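Local coordinates for CDP-archaeol synthase (PDB 5GUF), which catalyses, with magnesium, the transfer of the CMP moiety of CTP onto a geranylgeranyl diether glycerol phosphate, giving CDP-archaeol for archaeal membrane lipids, at residues D55-E60 with G99-S104; L22-A27 with P90-G95. All coordinates share one frame; numbering follows the deposited sequence.

Contact 1: D55-E60 with G99-S104; sequences DGKTIE and GDMAGS. With K (potassium ion), chain F; CTP (cytidine-5'-triphosphate), chain B.
Lys-57 and Asp-100 form a buried salt bridge: NZ of Lys-57 reaches OD2 of Asp-100 at 2.6 Å, meeting it on the syn side and 25° out of the carboxylate plane. The same NZ makes a very short hydrogen bond, 2.5 Å, to O2A of the CTP alpha-phosphate. The other carboxylate oxygen, OD1 of Asp-100, binds potassium at 2.7 Å; CTP O2A, three waters and the carbonyl O of Asp-122 share that ion. One ammonium and one potassium ion thus join the carboxylate to the phosphate, and would be expected to offset the repulsion between these two anions. Asp-100 turns CG anti to its backbone N (chi1 174°), bringing the carboxylate to the ammonium, while the Lys-57 chain, bent at chi2 (-54°), lays CD against CG of Met-101 at 4.1 Å. A methionine in place of Lys-57 would probably leave Asp-100 OD2 and the alpha-phosphate without the ammonium they share, with potassium alone to bridge the two anions. One residue on, Thr-58 OG1 donates to the cytosine O2 of CTP over 2.5 Å and also caps Gly-61 N. Thr-58 is the N-cap of helix 59-80, whereas Asp-100 lies within helix 84-109, and the nucleotide is held where the loop entering the first helix meets the second.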
loop_
_atom_site.group_PDB
_atom_site.type_symbol
_atom_site.label_atom_id
_atom_site.label_comp_id
_atom_site.label_asym_id
_atom_site.label_seq_id
_atom_site.Cartn_x
_atom_site.Cartn_y
_atom_site.Cartn_z
ATOM N N ASP A 55 -1.311 -18.978 12.965
ATOM C CA ASP A 55 -1.988 -20.173 12.468
ATOM C C ASP A 55 -2.506 -20.016 11.046
ATOM O O ASP A 55 -2.854 -21.016 10.420
ATOM C CB ASP A 55 -3.157 -20.549 13.390
ATOM C CG ASP A 55 -2.699 -21.260 14.648
ATOM O OD1 ASP A 55 -1.598 -21.869 14.624
ATOM O OD2 ASP A 55 -3.444 -21.218 15.654
ATOM N N GLY A 56 -2.583 -18.792 10.531
ATOM C CA GLY A 56 -3.113 -18.588 9.202
ATOM C C GLY A 56 -2.225 -19.093 8.087
ATOM O O GLY A 56 -2.666 -19.097 6.938
ATOM N N LYS A 57 -0.999 -19.510 8.389
ATOM C CA LYS A 57 -0.040 -19.976 7.389
ATOM C C LYS A 57 0.228 -21.447 7.681
ATOM O O LYS A 57 0.970 -21.780 8.614
ATOM C CB LYS A 57 1.249 -19.157 7.431
ATOM C CG LYS A 57 1.033 -17.674 7.235
ATOM C CD LYS A 57 0.240 -17.381 5.953
ATOM C CE LYS A 57 -0.484 -16.063 6.095
ATOM N NZ LYS A 57 -1.487 -15.720 5.069
ATOM N N THR A 58 -0.376 -22.327 6.891
ATOM C CA THR A 58 -0.281 -23.756 7.128
ATOM C C THR A 58 0.518 -24.397 6.005
ATOM O O THR A 58 0.656 -23.828 4.925
ATOM C CB THR A 58 -1.675 -24.378 7.251
ATOM O OG1 THR A 58 -2.401 -24.195 6.032
ATOM C CG2 THR A 58 -2.457 -23.692 8.381
ATOM N N ILE A 59 1.094 -25.565 6.297
ATOM C CA ILE A 59 1.905 -26.271 5.306
ATOM C C ILE A 59 1.019 -26.807 4.182
ATOM O O ILE A 59 1.423 -26.838 3.011
ATOM C CB ILE A 59 2.713 -27.396 5.983
ATOM C CG1 ILE A 59 3.922 -26.817 6.708
ATOM C CG2 ILE A 59 3.234 -28.401 4.967
ATOM C CD1 ILE A 59 4.236 -27.523 7.998
ATOM N N GLU A 60 -0.200 -27.241 4.521
ATOM C CA GLU A 60 -1.158 -27.630 3.498
ATOM C C GLU A 60 -1.507 -26.436 2.626
ATOM O O GLU A 60 -1.673 -26.571 1.408
ATOM C CB GLU A 60 -2.419 -28.215 4.142
ATOM C CG GLU A 60 -2.176 -29.282 5.207
ATOM C CD GLU A 60 -1.922 -28.691 6.617
ATOM O OE1 GLU A 60 -0.933 -27.947 6.813
ATOM O OE2 GLU A 60 -2.727 -28.962 7.532
ATOM N N GLY A 99 5.655 -13.800 -0.137
ATOM C CA GLY A 99 5.231 -12.443 0.174
ATOM C C GLY A 99 4.031 -12.398 1.105
ATOM O O GLY A 99 3.935 -11.524 1.968
ATOM N N ASP A 100 3.099 -13.333 0.944
ATOM C CA ASP A 100 1.979 -13.411 1.871
ATOM C C ASP A 100 2.454 -13.777 3.277
ATOM O O ASP A 100 1.968 -13.225 4.272
ATOM C CB ASP A 100 0.960 -14.419 1.353
ATOM C CG ASP A 100 -0.163 -14.662 2.320
ATOM O OD1 ASP A 100 -0.903 -13.711 2.654
ATOM O OD2 ASP A 100 -0.312 -15.828 2.741
ATOM N N MET A 101 3.409 -14.697 3.379
ATOM C CA MET A 101 3.986 -14.998 4.683
ATOM C C MET A 101 4.785 -13.817 5.231
ATOM O O MET A 101 4.717 -13.523 6.428
ATOM C CB MET A 101 4.854 -16.250 4.589
ATOM C CG MET A 101 4.020 -17.511 4.459
ATOM S SD MET A 101 5.043 -18.960 4.676
ATOM C CE MET A 101 5.985 -18.867 3.155
ATOM N N ALA A 102 5.544 -13.128 4.375
ATOM C CA ALA A 102 6.272 -11.952 4.845
ATOM C C ALA A 102 5.311 -10.899 5.390
ATOM O O ALA A 102 5.616 -10.215 6.376
ATOM C CB ALA A 102 7.139 -11.382 3.720
ATOM N N GLY A 103 4.128 -10.785 4.783
ATOM C CA GLY A 103 3.129 -9.858 5.283
ATOM C C GLY A 103 2.573 -10.273 6.635
ATOM O O GLY A 103 2.371 -9.435 7.513
ATOM N N SER A 104 2.297 -11.571 6.810
ATOM C CA SER A 104 1.875 -12.087 8.110
ATOM C C SER A 104 2.957 -11.892 9.159
ATOM O O SER A 104 2.664 -11.542 10.314
ATOM C CB SER A 104 1.516 -13.566 7.999
ATOM O OG SER A 104 0.184 -13.685 7.607
HETATM K K K F . -3.096 -12.172 3.079
HETATM N N1 CTP B . -3.964 -20.065 4.539
HETATM C C2 CTP B . -3.190 -21.192 4.802
HETATM N N3 CTP B . -1.840 -21.232 4.486
HETATM C C4 CTP B . -1.263 -20.147 3.842
HETATM C C5 CTP B . -2.050 -19.030 3.534
HETATM C C6 CTP B . -3.349 -18.934 4.043
HETATM O O2 CTP B . -3.702 -22.178 5.327
HETATM N N4 CTP B . 0.030 -20.186 3.526
HETATM C "C1'" CTP B . -5.424 -20.108 4.853
HETATM C "C2'" CTP B . -5.660 -19.955 6.348
HETATM O "O2'" CTP B . -6.829 -20.665 6.691
HETATM C "C3'" CTP B . -5.929 -18.481 6.498
HETATM C "C4'" CTP B . -6.749 -18.219 5.242
HETATM O "O4'" CTP B . -6.186 -19.067 4.242
HETATM O "O3'" CTP B . -6.625 -18.209 7.686
HETATM C "C5'" CTP B . -6.756 -16.743 4.842
HETATM O "O5'" CTP B . -5.468 -16.301 4.469
HETATM P PA CTP B . -4.860 -14.974 5.136
HETATM O O1A CTP B . -5.931 -13.909 5.044
HETATM O O2A CTP B . -3.568 -14.538 4.476
HETATM O O3A CTP B . -4.569 -15.412 6.661
HETATM P PB CTP B . -5.208 -14.696 7.956
HETATM O O1B CTP B . -6.231 -15.634 8.561
HETATM O O2B CTP B . -5.852 -13.368 7.653
HETATM O O3B CTP B . -3.915 -14.515 8.914
HETATM P PG CTP B . -2.924 -13.230 8.850
HETATM O O1G CTP B . -3.385 -12.225 9.873
HETATM O O2G CTP B . -1.547 -13.754 9.115
HETATM O O3G CTP B . -2.943 -12.588 7.491
HETATM O O HOH W 1 -0.596 -12.205 4.803
HETATM O O HOH W 2 -4.086 -11.666 5.769
HETATM O O HOH W 3 -2.503 -12.588 0.631
#

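Contact 2: L22-A27 with P90-G95; sequences LPAMIA and PAIALG
Ala-93 and Ala-27 meet methyl to methyl, their CB atoms 3.9 Å apart, and Ala-27 CB also lies 4.1 Å from Ala-93 CA. Ala-93 has the largest area buried by this contact, 42 Å², with Ile-92 next at 32 Å² and Ala-24 at 31 Å². Ile-92 makes the second touch through its shorter branch: with CG2 anti to the backbone N, that methyl comes within 4.0 Å of Ala-24 CB. The evidence for close helix packing is in the backbones, since the CA atoms of Ala-24 and Ala-93 approach to 4.7 Å. Small residues at a helix-helix interface of this kind are a familiar device of membrane proteins, and here they bring together helices 14-29 and 84-109, both predicted to span the membrane. No hydrogen bond crosses between the segments, and both touches are between apolar carbons. Both helices are kinked: the N atoms of Pro-23 and Ala-24 lack bonds to the preceding turn, as does that of Pro-90. Beyond this pair, Ala-130 of helix 121-136 touches both Ala-24 and Ile-92, making a three-helix junction. Ile-92 also packs on Leu-20 and Met-21 of helix 14-29, and Ala-24 further touches Ala-96, one turn beyond Ile-92.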
loop_
_atom_site.group_PDB
_atom_site.type_symbol
_atom_site.label_atom_id
_atom_site.label_comp_id
_atom_site.label_asym_id
_atom_site.label_seq_id
_atom_site.Cartn_x
_atom_site.Cartn_y
_atom_site.Cartn_z
ATOM N N LEU A 22 -1.588 -14.311 -12.973
ATOM C CA LEU A 22 -2.699 -15.172 -12.569
ATOM C C LEU A 22 -2.250 -16.403 -11.786
ATOM O O LEU A 22 -2.983 -16.819 -10.877
ATOM C CB LEU A 22 -3.541 -15.559 -13.795
ATOM C CG LEU A 22 -4.734 -14.620 -14.063
ATOM C CD1 LEU A 22 -5.251 -14.747 -15.492
ATOM C CD2 LEU A 22 -5.871 -14.855 -13.078
ATOM N N PRO A 23 -1.103 -17.023 -12.061
ATOM C CA PRO A 23 -0.641 -18.089 -11.152
ATOM C C PRO A 23 -0.430 -17.621 -9.724
ATOM O O PRO A 23 -0.735 -18.366 -8.786
ATOM C CB PRO A 23 0.673 -18.550 -11.802
ATOM C CG PRO A 23 0.428 -18.323 -13.263
ATOM C CD PRO A 23 -0.404 -17.063 -13.359
ATOM N N ALA A 24 0.092 -16.408 -9.530
ATOM C CA ALA A 24 0.276 -15.873 -8.181
ATOM C C ALA A 24 -1.068 -15.614 -7.503
ATOM O O ALA A 24 -1.265 -15.967 -6.336
ATOM C CB ALA A 24 1.103 -14.586 -8.246
ATOM N N MET A 25 -1.993 -14.969 -8.221
ATOM C CA MET A 25 -3.345 -14.761 -7.712
ATOM C C MET A 25 -3.977 -16.083 -7.294
ATOM O O MET A 25 -4.613 -16.181 -6.238
ATOM C CB MET A 25 -4.203 -14.087 -8.780
ATOM C CG MET A 25 -3.935 -12.605 -8.963
ATOM S SD MET A 25 -4.995 -11.876 -10.236
ATOM C CE MET A 25 -3.923 -11.951 -11.659
ATOM N N ILE A 26 -3.791 -17.121 -8.113
ATOM C CA ILE A 26 -4.365 -18.420 -7.807
ATOM C C ILE A 26 -3.607 -19.087 -6.663
ATOM O O ILE A 26 -4.209 -19.727 -5.797
ATOM C CB ILE A 26 -4.408 -19.293 -9.073
ATOM C CG1 ILE A 26 -5.614 -18.864 -9.912
ATOM C CG2 ILE A 26 -4.548 -20.756 -8.707
ATOM C CD1 ILE A 26 -5.550 -19.261 -11.352
ATOM N N ALA A 27 -2.284 -18.938 -6.627
ATOM C CA ALA A 27 -1.532 -19.440 -5.482
ATOM C C ALA A 27 -1.967 -18.745 -4.199
ATOM O O ALA A 27 -2.080 -19.381 -3.151
ATOM C CB ALA A 27 -0.032 -19.255 -5.704
ATOM N N PRO A 90 5.714 -21.660 -11.404
ATOM C CA PRO A 90 6.017 -22.197 -10.066
ATOM C C PRO A 90 6.853 -21.248 -9.214
ATOM O O PRO A 90 6.517 -21.025 -8.041
ATOM C CB PRO A 90 6.765 -23.509 -10.370
ATOM C CG PRO A 90 6.266 -23.915 -11.741
ATOM C CD PRO A 90 6.083 -22.612 -12.477
ATOM N N ALA A 91 7.933 -20.682 -9.770
ATOM C CA ALA A 91 8.738 -19.733 -9.003
ATOM C C ALA A 91 7.917 -18.510 -8.602
ATOM O O ALA A 91 8.031 -18.027 -7.469
ATOM C CB ALA A 91 9.972 -19.308 -9.804
ATOM N N ILE A 92 7.079 -18.001 -9.518
ATOM C CA ILE A 92 6.241 -16.844 -9.211
ATOM C C ILE A 92 5.231 -17.189 -8.124
ATOM O O ILE A 92 5.000 -16.398 -7.197
ATOM C CB ILE A 92 5.547 -16.323 -10.487
ATOM C CG1 ILE A 92 6.589 -15.820 -11.502
ATOM C CG2 ILE A 92 4.547 -15.212 -10.167
ATOM C CD1 ILE A 92 6.009 -15.029 -12.667
ATOM N N ALA A 93 4.614 -18.375 -8.220
ATOM C CA ALA A 93 3.749 -18.857 -7.149
ATOM C C ALA A 93 4.472 -18.846 -5.807
ATOM O O ALA A 93 3.896 -18.442 -4.789
ATOM C CB ALA A 93 3.255 -20.273 -7.461
ATOM N N LEU A 94 5.728 -19.308 -5.787
ATOM C CA LEU A 94 6.515 -19.282 -4.554
ATOM C C LEU A 94 6.697 -17.858 -4.045
ATOM O O LEU A 94 6.568 -17.602 -2.844
ATOM C CB LEU A 94 7.877 -19.952 -4.765
ATOM C CG LEU A 94 7.769 -21.476 -4.864
ATOM C CD1 LEU A 94 9.115 -22.129 -5.117
ATOM C CD2 LEU A 94 7.111 -22.056 -3.610
ATOM N N GLY A 95 6.988 -16.916 -4.941
ATOM C CA GLY A 95 7.091 -15.530 -4.516
ATOM C C GLY A 95 5.785 -14.994 -3.958
ATOM O O GLY A 95 5.773 -14.237 -2.985
#

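Helix 84-109 runs through both contacts: its residues 90-95 pack against helix 14-29 in contact 2, and Asp-100 and Ser-104, in its residues 99-104, reach the nucleotide site in contact 1. The two centres lie about 14 Å apart, and apart from adjoining in sequence the segments of one contact do not touch those of the other. Their character differs. Contact 1 includes five residues of the CTP pocket and a potassium ligand, with the Lys-57 side chain about 6 Å from a bound magnesium ion. Contact 2 is wholly apolar, and the side chain of Ala-27 is about 9 Å from CTP and about 12 Å from potassium, beyond direct contact with either.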